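Histidine kinase (Methanosarcina mazei, PDB 3LI9) probably phosphorylates a protein histidine with ATP as a membrane sensor kinase, of which this is the extracellular PDC-fold (Cache) domain. Local coordinates at residues 77-82 / 101-106; 135-140 / 153-158; 20-25 / 263-268; 28-33 / 255-260. All coordinates share one frame; numbering follows the deposited sequence.

Contact 1. Residues 77-82 / 101-106; sequences LGYEPD and GRFVPY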
loop_
_atom_site.group_PDB
_atom_site.type_symbol
_atom_site.label_atom_id
_atom_site.label_comp_id
_atom_site.label_asym_id
_atom_site.label_seq_id
_atom_site.Cartn_x
_atom_site.Cartn_y
_atom_site.Cartn_z
ATOM N N LEU A 77 6.732 -11.904 9.633
ATOM C CA LEU A 77 7.087 -11.371 10.934
ATOM C C LEU A 77 8.614 -11.098 10.827
ATOM O O LEU A 77 9.348 -11.836 10.099
ATOM C CB LEU A 77 6.903 -12.479 11.991
ATOM C CG LEU A 77 5.428 -12.875 12.184
ATOM C CD1 LEU A 77 5.391 -14.159 13.069
ATOM C CD2 LEU A 77 4.640 -11.753 12.852
ATOM N N GLY A 78 9.086 -10.025 11.472
ATOM C CA GLY A 78 10.545 -9.813 11.480
ATOM C C GLY A 78 10.871 -9.311 12.902
ATOM O O GLY A 78 10.276 -8.382 13.359
ATOM N N TYR A 79 11.788 -9.991 13.603
ATOM C CA TYR A 79 12.127 -9.639 14.994
ATOM C C TYR A 79 13.573 -9.112 15.140
ATOM O O TYR A 79 14.456 -9.422 14.350
ATOM C CB TYR A 79 12.006 -10.852 15.851
ATOM C CG TYR A 79 10.558 -11.194 16.190
ATOM C CD1 TYR A 79 9.739 -11.862 15.275
ATOM C CD2 TYR A 79 10.017 -10.836 17.454
ATOM C CE1 TYR A 79 8.396 -12.175 15.639
ATOM C CE2 TYR A 79 8.679 -11.156 17.797
ATOM C CZ TYR A 79 7.910 -11.803 16.868
ATOM O OH TYR A 79 6.607 -12.196 17.248
ATOM N N GLU A 80 13.725 -8.253 16.133
ATOM C CA GLU A 80 15.058 -7.847 16.609
ATOM C C GLU A 80 15.810 -9.057 17.103
ATOM O O GLU A 80 15.304 -10.115 17.418
ATOM C CB GLU A 80 14.863 -6.854 17.783
ATOM C CG GLU A 80 14.236 -5.553 17.433
ATOM C CD GLU A 80 15.194 -4.657 16.641
ATOM O OE1 GLU A 80 16.050 -4.006 17.269
ATOM O OE2 GLU A 80 15.081 -4.585 15.414
ATOM N N PRO A 81 17.138 -8.930 17.200
ATOM C CA PRO A 81 17.962 -10.035 17.686
ATOM C C PRO A 81 17.493 -10.570 19.028
ATOM O O PRO A 81 17.321 -9.795 19.973
ATOM C CB PRO A 81 19.361 -9.359 17.796
ATOM C CG PRO A 81 19.350 -8.389 16.705
ATOM C CD PRO A 81 17.922 -7.778 16.766
ATOM N N ASP A 82 17.238 -11.872 19.073
ATOM C CA ASP A 82 16.810 -12.639 20.211
ATOM C C ASP A 82 15.447 -12.240 20.814
ATOM O O ASP A 82 15.080 -12.751 21.862
ATOM C CB ASP A 82 17.897 -12.596 21.293
ATOM C CG ASP A 82 18.995 -13.602 21.019
ATOM O OD1 ASP A 82 18.755 -14.640 20.376
ATOM O OD2 ASP A 82 20.121 -13.343 21.427
ATOM N N GLY A 101 19.960 -16.056 12.279
ATOM C CA GLY A 101 19.117 -16.841 13.189
ATOM C C GLY A 101 17.904 -16.001 13.690
ATOM O O GLY A 101 17.062 -16.548 14.403
ATOM N N ARG A 102 17.832 -14.732 13.306
ATOM C CA ARG A 102 16.703 -13.841 13.724
ATOM C C ARG A 102 15.404 -14.439 13.179
ATOM O O ARG A 102 15.446 -15.071 12.092
ATOM C CB ARG A 102 16.834 -12.409 13.216
ATOM C CG ARG A 102 17.991 -11.654 13.948
ATOM C CD ARG A 102 18.322 -10.285 13.414
ATOM N NE ARG A 102 17.189 -9.345 13.462
ATOM C CZ ARG A 102 17.279 -8.101 13.095
ATOM N NH1 ARG A 102 18.499 -7.672 12.719
ATOM N NH2 ARG A 102 16.204 -7.285 13.071
ATOM N N PHE A 103 14.304 -14.300 13.906
ATOM C CA PHE A 103 13.003 -14.804 13.351
ATOM C C PHE A 103 12.459 -13.792 12.371
ATOM O O PHE A 103 11.905 -12.778 12.763
ATOM C CB PHE A 103 11.994 -15.049 14.491
ATOM C CG PHE A 103 10.841 -15.936 14.113
ATOM C CD1 PHE A 103 11.018 -17.058 13.289
ATOM C CD2 PHE A 103 9.545 -15.625 14.580
ATOM C CE1 PHE A 103 9.981 -17.876 12.980
ATOM C CE2 PHE A 103 8.461 -16.470 14.220
ATOM C CZ PHE A 103 8.689 -17.593 13.419
ATOM N N VAL A 104 12.642 -14.088 11.060
ATOM C CA VAL A 104 12.283 -13.160 9.980
ATOM C C VAL A 104 11.526 -13.890 8.842
ATOM O O VAL A 104 11.846 -13.719 7.657
ATOM C CB VAL A 104 13.534 -12.397 9.436
ATOM C CG1 VAL A 104 14.001 -11.284 10.488
ATOM C CG2 VAL A 104 14.661 -13.374 9.062
ATOM N N PRO A 105 10.532 -14.711 9.198
ATOM C CA PRO A 105 9.893 -15.538 8.137
ATOM C C PRO A 105 9.004 -14.697 7.184
ATOM O O PRO A 105 8.132 -13.943 7.647
ATOM C CB PRO A 105 9.092 -16.574 8.928
ATOM C CG PRO A 105 8.667 -15.775 10.241
ATOM C CD PRO A 105 9.929 -14.925 10.532
ATOM N N TYR A 106 9.206 -14.887 5.872
ATOM C CA TYR A 106 8.386 -14.195 4.844
ATOM C C TYR A 106 7.625 -15.302 4.128
ATOM O O TYR A 106 8.201 -16.029 3.298
ATOM C CB TYR A 106 9.304 -13.423 3.881
ATOM C CG TYR A 106 8.559 -12.760 2.740
ATOM C CD1 TYR A 106 7.464 -11.983 2.995
ATOM C CD2 TYR A 106 8.994 -12.890 1.414
ATOM C CE1 TYR A 106 6.757 -11.304 1.925
ATOM C CE2 TYR A 106 8.310 -12.248 0.388
ATOM C CZ TYR A 106 7.226 -11.427 0.671
ATOM O OH TYR A 106 6.507 -10.820 -0.326
HETATM O O HOH W 1 14.837 -12.823 16.426
#

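Contact 2. Residues 135-140 / 153-158; sequences GKDTLT and YDSPIF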
loop_
_atom_site.group_PDB
_atom_site.type_symbol
_atom_site.label_atom_id
_atom_site.label_comp_id
_atom_site.label_asym_id
_atom_site.label_seq_id
_atom_site.Cartn_x
_atom_site.Cartn_y
_atom_site.Cartn_z
ATOM N N GLY A 135 7.403 3.871 15.875
ATOM C CA GLY A 135 6.472 3.115 16.688
ATOM C C GLY A 135 5.063 3.106 16.151
ATOM O O GLY A 135 4.167 2.717 16.875
ATOM N N LYS A 136 4.823 3.474 14.878
ATOM C CA LYS A 136 3.467 3.499 14.358
ATOM C C LYS A 136 3.180 2.462 13.186
ATOM O O LYS A 136 4.086 2.079 12.494
ATOM C CB LYS A 136 3.156 4.904 13.847
ATOM C CG LYS A 136 3.270 5.999 14.974
ATOM C CD LYS A 136 1.863 6.535 15.376
ATOM C CE LYS A 136 1.865 7.302 16.748
ATOM N NZ LYS A 136 0.638 8.130 16.895
ATOM N N ASP A 137 1.950 2.016 13.015
ATOM C CA ASP A 137 1.570 1.249 11.788
ATOM C C ASP A 137 1.951 2.048 10.540
ATOM O O ASP A 137 1.697 3.273 10.475
ATOM C CB ASP A 137 0.050 0.996 11.811
ATOM C CG ASP A 137 -0.357 0.315 13.056
ATOM O OD1 ASP A 137 0.306 -0.696 13.377
ATOM O OD2 ASP A 137 -1.265 0.825 13.792
ATOM N N THR A 138 2.530 1.395 9.531
ATOM C CA THR A 138 2.984 2.068 8.313
ATOM C C THR A 138 2.483 1.396 7.054
ATOM O O THR A 138 2.133 0.218 7.085
ATOM C CB THR A 138 4.507 2.159 8.301
ATOM O OG1 THR A 138 5.070 0.861 8.039
ATOM C CG2 THR A 138 4.957 2.604 9.662
ATOM N N LEU A 139 2.429 2.162 5.968
ATOM C CA LEU A 139 2.108 1.685 4.683
ATOM C C LEU A 139 3.199 2.234 3.759
ATOM O O LEU A 139 3.415 3.476 3.691
ATOM C CB LEU A 139 0.722 2.187 4.278
ATOM C CG LEU A 139 0.287 1.958 2.877
ATOM C CD1 LEU A 139 0.048 0.482 2.581
ATOM C CD2 LEU A 139 -1.036 2.736 2.663
ATOM N N THR A 140 3.892 1.323 3.078
ATOM C CA THR A 140 4.970 1.761 2.156
ATOM C C THR A 140 4.349 2.450 0.931
ATOM O O THR A 140 3.159 2.309 0.567
ATOM C CB THR A 140 5.769 0.522 1.616
ATOM O OG1 THR A 140 4.893 -0.253 0.776
ATOM C CG2 THR A 140 6.353 -0.269 2.802
ATOM N N TYR A 153 1.906 -3.342 4.305
ATOM C CA TYR A 153 1.379 -2.761 5.550
ATOM C C TYR A 153 2.196 -3.375 6.685
ATOM O O TYR A 153 2.315 -4.598 6.753
ATOM C CB TYR A 153 -0.078 -3.190 5.775
ATOM C CG TYR A 153 -1.103 -2.670 4.761
ATOM C CD1 TYR A 153 -1.947 -1.604 5.100
ATOM C CD2 TYR A 153 -1.186 -3.217 3.469
ATOM C CE1 TYR A 153 -2.880 -1.135 4.194
ATOM C CE2 TYR A 153 -2.109 -2.713 2.524
ATOM C CZ TYR A 153 -2.950 -1.669 2.940
ATOM O OH TYR A 153 -3.867 -1.175 2.029
ATOM N N ASP A 154 2.684 -2.561 7.624
ATOM C CA ASP A 154 3.540 -3.120 8.674
ATOM C C ASP A 154 3.143 -2.529 10.010
ATOM O O ASP A 154 2.922 -1.342 10.114
ATOM C CB ASP A 154 5.010 -2.806 8.411
ATOM C CG ASP A 154 5.454 -3.339 7.073
ATOM O OD1 ASP A 154 5.756 -4.554 7.032
ATOM O OD2 ASP A 154 5.404 -2.605 6.026
ATOM N N SER A 155 3.101 -3.375 11.024
ATOM C CA SER A 155 2.754 -2.888 12.396
ATOM C C SER A 155 3.787 -3.353 13.388
ATOM O O SER A 155 4.275 -4.477 13.327
ATOM C CB SER A 155 1.425 -3.508 12.884
ATOM O OG SER A 155 0.331 -3.035 12.157
ATOM N N PRO A 156 4.196 -2.440 14.292
ATOM C CA PRO A 156 5.175 -2.806 15.269
ATOM C C PRO A 156 4.622 -3.760 16.342
ATOM O O PRO A 156 3.477 -3.612 16.766
ATOM C CB PRO A 156 5.589 -1.417 15.884
ATOM C CG PRO A 156 4.314 -0.585 15.750
ATOM C CD PRO A 156 3.763 -1.015 14.381
ATOM N N ILE A 157 5.495 -4.659 16.815
ATOM C CA ILE A 157 5.216 -5.652 17.892
ATOM C C ILE A 157 5.933 -5.106 19.114
ATOM O O ILE A 157 7.172 -4.945 19.084
ATOM C CB ILE A 157 5.842 -6.963 17.584
ATOM C CG1 ILE A 157 5.177 -7.544 16.274
ATOM C CG2 ILE A 157 5.615 -7.930 18.727
ATOM C CD1 ILE A 157 5.933 -8.921 15.763
ATOM N N PHE A 158 5.167 -4.749 20.125
ATOM C CA PHE A 158 5.791 -4.155 21.369
ATOM C C PHE A 158 5.641 -5.164 22.454
ATOM O O PHE A 158 4.488 -5.576 22.782
ATOM C CB PHE A 158 5.090 -2.864 21.761
ATOM C CG PHE A 158 5.435 -1.729 20.905
ATOM C CD1 PHE A 158 6.636 -1.043 21.150
ATOM C CD2 PHE A 158 4.580 -1.261 19.911
ATOM C CE1 PHE A 158 7.023 0.109 20.354
ATOM C CE2 PHE A 158 4.964 -0.100 19.127
ATOM C CZ PHE A 158 6.218 0.517 19.335
#

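Contact 3. Residues 20-25 / 263-268; sequences EMAGNY and FVLVVP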
loop_
_atom_site.group_PDB
_atom_site.type_symbol
_atom_site.label_atom_id
_atom_site.label_comp_id
_atom_site.label_asym_id
_atom_site.label_seq_id
_atom_site.Cartn_x
_atom_site.Cartn_y
_atom_site.Cartn_z
ATOM N N GLU A 20 -18.472 14.431 -5.059
ATOM C CA GLU A 20 -19.061 13.334 -4.220
ATOM C C GLU A 20 -18.741 11.991 -4.844
ATOM O O GLU A 20 -18.493 11.046 -4.116
ATOM C CB GLU A 20 -20.579 13.429 -4.135
ATOM C CG GLU A 20 -20.974 14.628 -3.356
ATOM C CD GLU A 20 -20.645 14.509 -1.895
ATOM O OE1 GLU A 20 -20.478 13.401 -1.312
ATOM O OE2 GLU A 20 -20.601 15.537 -1.282
HETATM N N MSE A 21 -18.746 11.904 -6.172
HETATM C CA MSE A 21 -18.353 10.660 -6.836
HETATM C C MSE A 21 -16.896 10.255 -6.523
HETATM O O MSE A 21 -16.592 9.077 -6.259
HETATM C CB MSE A 21 -18.478 10.760 -8.384
HETATM C CG MSE A 21 -18.237 9.402 -8.964
HETATM SE SE MSE A 21 -18.578 9.619 -10.938
HETATM C CE MSE A 21 -20.436 9.328 -10.929
ATOM N N ALA A 22 -16.000 11.234 -6.641
ATOM C CA ALA A 22 -14.566 10.988 -6.345
ATOM C C ALA A 22 -14.437 10.543 -4.874
ATOM O O ALA A 22 -13.628 9.622 -4.589
ATOM C CB ALA A 22 -13.746 12.249 -6.557
ATOM N N GLY A 23 -15.211 11.175 -3.990
ATOM C CA GLY A 23 -15.099 10.828 -2.509
ATOM C C GLY A 23 -15.651 9.431 -2.306
ATOM O O GLY A 23 -15.047 8.611 -1.556
ATOM N N ASN A 24 -16.743 9.148 -2.995
ATOM C CA ASN A 24 -17.339 7.802 -2.938
ATOM C C ASN A 24 -16.349 6.715 -3.344
ATOM O O ASN A 24 -16.096 5.744 -2.582
ATOM C CB ASN A 24 -18.607 7.818 -3.803
ATOM C CG ASN A 24 -19.467 6.597 -3.630
ATOM O OD1 ASN A 24 -19.084 5.647 -2.913
ATOM N ND2 ASN A 24 -20.624 6.564 -4.321
ATOM N N TYR A 25 -15.715 6.870 -4.509
ATOM C CA TYR A 25 -14.757 5.864 -4.936
ATOM C C TYR A 25 -13.531 5.856 -4.016
ATOM O O TYR A 25 -13.030 4.786 -3.748
ATOM C CB TYR A 25 -14.262 6.109 -6.367
ATOM C CG TYR A 25 -15.251 5.653 -7.448
ATOM C CD1 TYR A 25 -15.574 4.297 -7.564
ATOM C CD2 TYR A 25 -15.800 6.584 -8.333
ATOM C CE1 TYR A 25 -16.442 3.863 -8.529
ATOM C CE2 TYR A 25 -16.652 6.148 -9.341
ATOM C CZ TYR A 25 -16.968 4.811 -9.421
ATOM O OH TYR A 25 -17.840 4.335 -10.408
ATOM N N PHE A 263 -7.891 9.256 -4.944
ATOM C CA PHE A 263 -8.626 8.813 -6.102
ATOM C C PHE A 263 -8.894 10.068 -6.960
ATOM O O PHE A 263 -9.340 11.089 -6.427
ATOM C CB PHE A 263 -9.994 8.157 -5.668
ATOM C CG PHE A 263 -10.824 7.739 -6.869
ATOM C CD1 PHE A 263 -10.658 6.485 -7.432
ATOM C CD2 PHE A 263 -11.731 8.643 -7.432
ATOM C CE1 PHE A 263 -11.438 6.113 -8.562
ATOM C CE2 PHE A 263 -12.521 8.257 -8.568
ATOM C CZ PHE A 263 -12.358 6.994 -9.091
ATOM N N VAL A 264 -8.596 9.970 -8.262
ATOM C CA VAL A 264 -8.683 11.142 -9.151
ATOM C C VAL A 264 -9.674 10.870 -10.271
ATOM O O VAL A 264 -9.630 9.828 -10.965
ATOM C CB VAL A 264 -7.289 11.486 -9.745
ATOM C CG1 VAL A 264 -7.375 12.792 -10.564
ATOM C CG2 VAL A 264 -6.268 11.628 -8.667
ATOM N N LEU A 265 -10.613 11.781 -10.458
ATOM C CA LEU A 265 -11.512 11.694 -11.589
ATOM C C LEU A 265 -11.139 12.824 -12.555
ATOM O O LEU A 265 -10.936 13.990 -12.107
ATOM C CB LEU A 265 -12.961 12.008 -11.174
ATOM C CG LEU A 265 -13.955 11.001 -10.722
ATOM C CD1 LEU A 265 -15.313 11.729 -10.489
ATOM C CD2 LEU A 265 -14.071 9.815 -11.672
ATOM N N VAL A 266 -11.042 12.490 -13.839
ATOM C CA VAL A 266 -10.632 13.500 -14.827
ATOM C C VAL A 266 -11.848 13.701 -15.757
ATOM O O VAL A 266 -12.340 12.754 -16.355
ATOM C CB VAL A 266 -9.411 13.049 -15.653
ATOM C CG1 VAL A 266 -9.079 14.050 -16.768
ATOM C CG2 VAL A 266 -8.171 12.852 -14.754
ATOM N N VAL A 267 -12.376 14.928 -15.782
ATOM C CA VAL A 267 -13.631 15.190 -16.454
ATOM C C VAL A 267 -13.433 16.405 -17.387
ATOM O O VAL A 267 -13.002 17.463 -16.920
ATOM C CB VAL A 267 -14.683 15.679 -15.459
ATOM C CG1 VAL A 267 -15.981 15.835 -16.166
ATOM C CG2 VAL A 267 -14.903 14.694 -14.293
ATOM N N PRO A 268 -13.779 16.231 -18.648
ATOM C CA PRO A 268 -13.736 17.317 -19.625
ATOM C C PRO A 268 -14.819 18.325 -19.231
ATOM O O PRO A 268 -16.003 17.954 -19.122
ATOM C CB PRO A 268 -14.108 16.623 -20.926
ATOM C CG PRO A 268 -13.829 15.188 -20.697
ATOM C CD PRO A 268 -14.214 14.974 -19.263
#

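Contact 4. Residues 28-33 / 255-260; sequences QFDAQM and PVKTGD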
loop_
_atom_site.group_PDB
_atom_site.type_symbol
_atom_site.label_atom_id
_atom_site.label_comp_id
_atom_site.label_asym_id
_atom_site.label_seq_id
_atom_site.Cartn_x
_atom_site.Cartn_y
_atom_site.Cartn_z
ATOM N N GLN A 28 -14.581 3.724 -1.250
ATOM C CA GLN A 28 -14.614 2.322 -1.662
ATOM C C GLN A 28 -13.247 1.667 -1.644
ATOM O O GLN A 28 -13.090 0.510 -1.143
ATOM C CB GLN A 28 -15.205 2.278 -3.100
ATOM C CG GLN A 28 -16.729 2.573 -3.026
ATOM C CD GLN A 28 -17.362 2.550 -4.391
ATOM O OE1 GLN A 28 -17.077 1.639 -5.178
ATOM N NE2 GLN A 28 -18.236 3.517 -4.687
ATOM N N PHE A 29 -12.233 2.406 -2.137
ATOM C CA PHE A 29 -10.906 1.821 -2.169
ATOM C C PHE A 29 -10.364 1.764 -0.776
ATOM O O PHE A 29 -9.613 0.831 -0.434
ATOM C CB PHE A 29 -9.963 2.634 -3.079
ATOM C CG PHE A 29 -10.112 2.274 -4.534
ATOM C CD1 PHE A 29 -9.480 1.125 -5.067
ATOM C CD2 PHE A 29 -10.914 3.009 -5.361
ATOM C CE1 PHE A 29 -9.631 0.786 -6.415
ATOM C CE2 PHE A 29 -11.034 2.702 -6.706
ATOM C CZ PHE A 29 -10.411 1.598 -7.246
ATOM N N ASP A 30 -10.732 2.723 0.068
ATOM C CA ASP A 30 -10.206 2.732 1.423
ATOM C C ASP A 30 -10.678 1.523 2.251
ATOM O O ASP A 30 -9.973 1.072 3.159
ATOM C CB ASP A 30 -10.682 3.967 2.166
ATOM C CG ASP A 30 -10.029 4.080 3.562
ATOM O OD1 ASP A 30 -8.798 4.028 3.639
ATOM O OD2 ASP A 30 -10.739 4.193 4.571
ATOM N N ALA A 31 -11.874 1.047 1.970
ATOM C CA ALA A 31 -12.454 -0.026 2.848
ATOM C C ALA A 31 -11.552 -1.265 2.898
ATOM O O ALA A 31 -11.300 -1.772 3.984
ATOM C CB ALA A 31 -13.872 -0.412 2.371
ATOM N N GLN A 32 -11.043 -1.746 1.761
ATOM C CA GLN A 32 -10.261 -2.967 1.778
ATOM C C GLN A 32 -8.908 -2.638 2.331
ATOM O O GLN A 32 -8.275 -3.479 2.946
ATOM C CB GLN A 32 -10.082 -3.563 0.399
ATOM C CG GLN A 32 -9.290 -4.898 0.360
ATOM C CD GLN A 32 -9.878 -6.028 1.243
ATOM O OE1 GLN A 32 -11.051 -6.374 1.133
ATOM N NE2 GLN A 32 -9.080 -6.550 2.151
HETATM N N MSE A 33 -8.476 -1.409 2.165
HETATM C CA MSE A 33 -7.161 -1.075 2.770
HETATM C C MSE A 33 -7.235 -1.078 4.316
HETATM O O MSE A 33 -6.271 -1.451 4.974
HETATM C CB MSE A 33 -6.648 0.305 2.220
HETATM C CG MSE A 33 -6.523 0.156 0.718
HETATM SE SE MSE A 33 -6.056 1.919 -0.045
HETATM C CE MSE A 33 -4.340 2.237 0.718
ATOM N N PRO A 255 -8.893 12.183 -0.986
ATOM C CA PRO A 255 -7.968 11.315 -0.298
ATOM C C PRO A 255 -8.545 9.984 0.113
ATOM O O PRO A 255 -9.714 9.887 0.501
ATOM C CB PRO A 255 -7.576 12.121 0.949
ATOM C CG PRO A 255 -8.708 13.057 1.159
ATOM C CD PRO A 255 -9.201 13.425 -0.227
ATOM N N VAL A 256 -7.647 9.010 0.056
ATOM C CA VAL A 256 -7.920 7.651 0.578
ATOM C C VAL A 256 -7.328 7.623 1.939
ATOM O O VAL A 256 -6.142 7.689 2.052
ATOM C CB VAL A 256 -7.226 6.647 -0.382
ATOM C CG1 VAL A 256 -7.285 5.215 0.189
ATOM C CG2 VAL A 256 -7.990 6.677 -1.726
ATOM N N LYS A 257 -8.171 7.525 2.985
ATOM C CA LYS A 257 -7.771 7.754 4.387
ATOM C C LYS A 257 -6.561 6.907 4.771
ATOM O O LYS A 257 -5.674 7.370 5.456
ATOM C CB LYS A 257 -9.005 7.351 5.249
ATOM C CG LYS A 257 -8.970 7.705 6.669
ATOM C CD LYS A 257 -10.399 7.462 7.261
ATOM C CE LYS A 257 -10.360 7.572 8.760
ATOM N NZ LYS A 257 -9.519 6.444 9.259
ATOM N N THR A 258 -6.520 5.643 4.349
ATOM C CA THR A 258 -5.430 4.752 4.715
ATOM C C THR A 258 -4.223 5.110 3.825
ATOM O O THR A 258 -4.228 4.909 2.624
ATOM C CB THR A 258 -5.855 3.288 4.516
ATOM O OG1 THR A 258 -6.995 3.079 5.323
ATOM C CG2 THR A 258 -4.711 2.335 5.016
ATOM N N GLY A 259 -3.206 5.727 4.416
ATOM C CA GLY A 259 -2.038 6.113 3.648
ATOM C C GLY A 259 -2.093 7.476 2.948
ATOM O O GLY A 259 -1.084 7.894 2.370
ATOM N N ASP A 260 -3.233 8.143 2.969
ATOM C CA ASP A 260 -3.435 9.368 2.134
ATOM C C ASP A 260 -3.029 9.157 0.693
ATOM O O ASP A 260 -2.294 9.952 0.100
ATOM C CB ASP A 260 -2.632 10.510 2.761
ATOM C CG ASP A 260 -3.404 11.126 3.980
ATOM O OD1 ASP A 260 -4.651 10.939 4.108
ATOM O OD2 ASP A 260 -2.734 11.812 4.770
#

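Contact 1. Residues 77-82 / 101-106
Leu77 and Tyr79 meet Pro105 and Phe103 where strand 74-79 of this PDC-fold (Cache) domain joins the start of strand 105-108 and the loop before it. Here the packing is tight. Leu77 N donates to Pro105 O at 3.2 Å, and Tyr79 N to Phe103 O at 2.9 Å. Phe103 O also lies at the edge of the Tyr79 ring, in its plane. Tyr79 CE1 reaches Phe103 CD2 at 3.8 Å, the two side chains lying side by side, and Leu77 CD1 touches Phe103 CE2. Helices 13-48 and 55-67 cover this apolar group.

Past the strand ends the contact opens toward solvent at Pro81 and depends on Arg102. Bent at chi3 (59°), Arg102 turns NE onto Tyr79 O, which accepts from both NE and NH2 while lying in the guanidinium plane. NH1 pairs with Asp123. Glu80, held more firmly by Tyr128 and Lys132, adds a long salt bridge from OE2 to Arg102 NH2, well out of that plane. An alanine at Arg102 would probably leave Tyr79 O without these two donors and Asp123 without this salt bridge. Over one guanidinium face, above its centre, sits Pro81 CD, 3.7 Å from Arg102 CZ.

Contact 2. Residues 135-140 / 153-158
Leu139 lays its CD1 methyl over the centre of the Tyr153 ring, 3.6 Å from the ring centroid and 7° off the normal, a CH-pi contact. CG is anti to the backbone N (chi1 171°), and chi2 (68°) sets CD1 over the ring. Next to it, Thr138 and Asp154 form the hydrogen-bonded antiparallel pair: Thr138 N gives to Asp154 O at 2.8 Å, and Asp154 N to Thr138 O at 2.9 Å. Asp137 extends the grip through a side chain, its OD1 accepting from Ser155 OG at 2.6 Å, from above the carboxylate plane. Beyond it Gly135, just after helix 126-134, sets its CA 3.7 Å from Phe158 CZ, at the ring edge.

A second shell fixes these groups. Arg41 of helix 13-48 pairs with Asp137 OD2, while Met33 and Gln37 of that helix pack on Tyr153. On the face bearing Thr138 and Asp154, Tyr76 OH bonds Asp154 OD1 and Ser152 OG bonds OD2, with helix 126-134 alongside. A buffer molecule lies about 5 Å from the Asp154 side chain, which may mark a pocket. The arrangement is an antiparallel edge pairing in the PDC sheet, the short strand 138-139 laid along the outer edge of the long strand 148-159.

Contact 3. Residues 20-25 / 263-268
Phe263 and Leu265 reach from strand 261-268 to the long helix 13-48, where Ala22 and Tyr25 receive them. This is the helix-on-sheet layer of the four-stranded antiparallel sheet in the PDC fold. The short helix and strand segments run roughly antiparallel, at 145°, with their axes 7.9 Å apart at closest approach.

Phe263 has the most surface buried. With CG anti to the backbone N (chi1 177°), its ring extends from the strand and lies flat beneath Tyr25 CB, which sits over the ring centre 3.4 Å from the centroid, 9° off the normal. This CH-pi contact is tight: Tyr25 CB comes within 3.4 Å of Phe263 CZ and stays near all six ring carbons. The two rings themselves are slid apart and barely overlap, although their planes are close to parallel. One turn earlier in the helix, Phe263 CD2 touches Ala22 O at 3.6 Å and lies near Ala22 CB. Ile183 touches both aromatic side chains from a neighbouring loop.

Two residues along, Leu265 points the same way, while Val264 between them turns away from the helix, to Phe192, Met251 and Tyr253 of the adjoining strands. The join is made by van der Waals contacts, mostly between apolar side chains. Leu265 meets the helix through one methyl branch: CD1 lies 4.3 Å from Ala22 CB and 3.9 Å from Ala22 N. Selenomethionine Met21 crosses the leucine at about a right angle, its SE 3.9 Å from Leu265 CD1.

Contact 4. Residues 28-33 / 255-260
Asp30 crosses from helix 13-48 to the turn at Lys257 and Thr258. Its CB lies 4.1 Å from Val256 CG1. CG, anti to the backbone N (chi1 -174°), comes 3.8 Å from Lys257 CB. At the tip OD1 accepts twice: Thr258 OG1 donates from the syn side at 2.6 Å, and Thr258 N at 2.9 Å, the two arriving from opposite faces of the carboxylate plane. OD2 touches Lys257 CB at 3.7 Å. Glu34 OE2 lies close to OD2, a like charge that would tend to raise the proton affinity of the pair; Lys257 NZ, 5.3 Å from Asp30 OD2, may partly offset it. An alanine at Asp30 would probably leave Thr258 N without its acceptor in the helix and the Thr258 hydroxyl freer to turn.

One helical turn on, selenomethionine Met33 puts SE against Val256 CG1 at 3.5 Å, and its CB packs on Thr258 CB at 3.8 Å. The contact thus joins the middle of helix 13-48 to the end of strand 248-256, with Met193 of strand 190-194 against Val256 and Tyr153 of strand 148-159 against Met33 and Thr258.

Overall arrangement
Helix 13-48 begins the modelled chain and holds the first segments of contacts 3 and 4, one after the other. The chain then enters the larger antiparallel sheet, where contact 1 closes a short loop and contact 2, in series after it, closes another; they touch where Tyr79 and Leu77 reach Ile157. Later the chain builds the four-stranded sheet and returns to the helix, closing contact 4 and, outside it, contact 3. Contacts 1 and 2 are therefore nested inside both, and none cross. Contact 2 touches contact 4 through Tyr153 and Leu139, bridging the two sheets along the helix, whereas contacts 1 and 3 lie about 42 Å apart between centres.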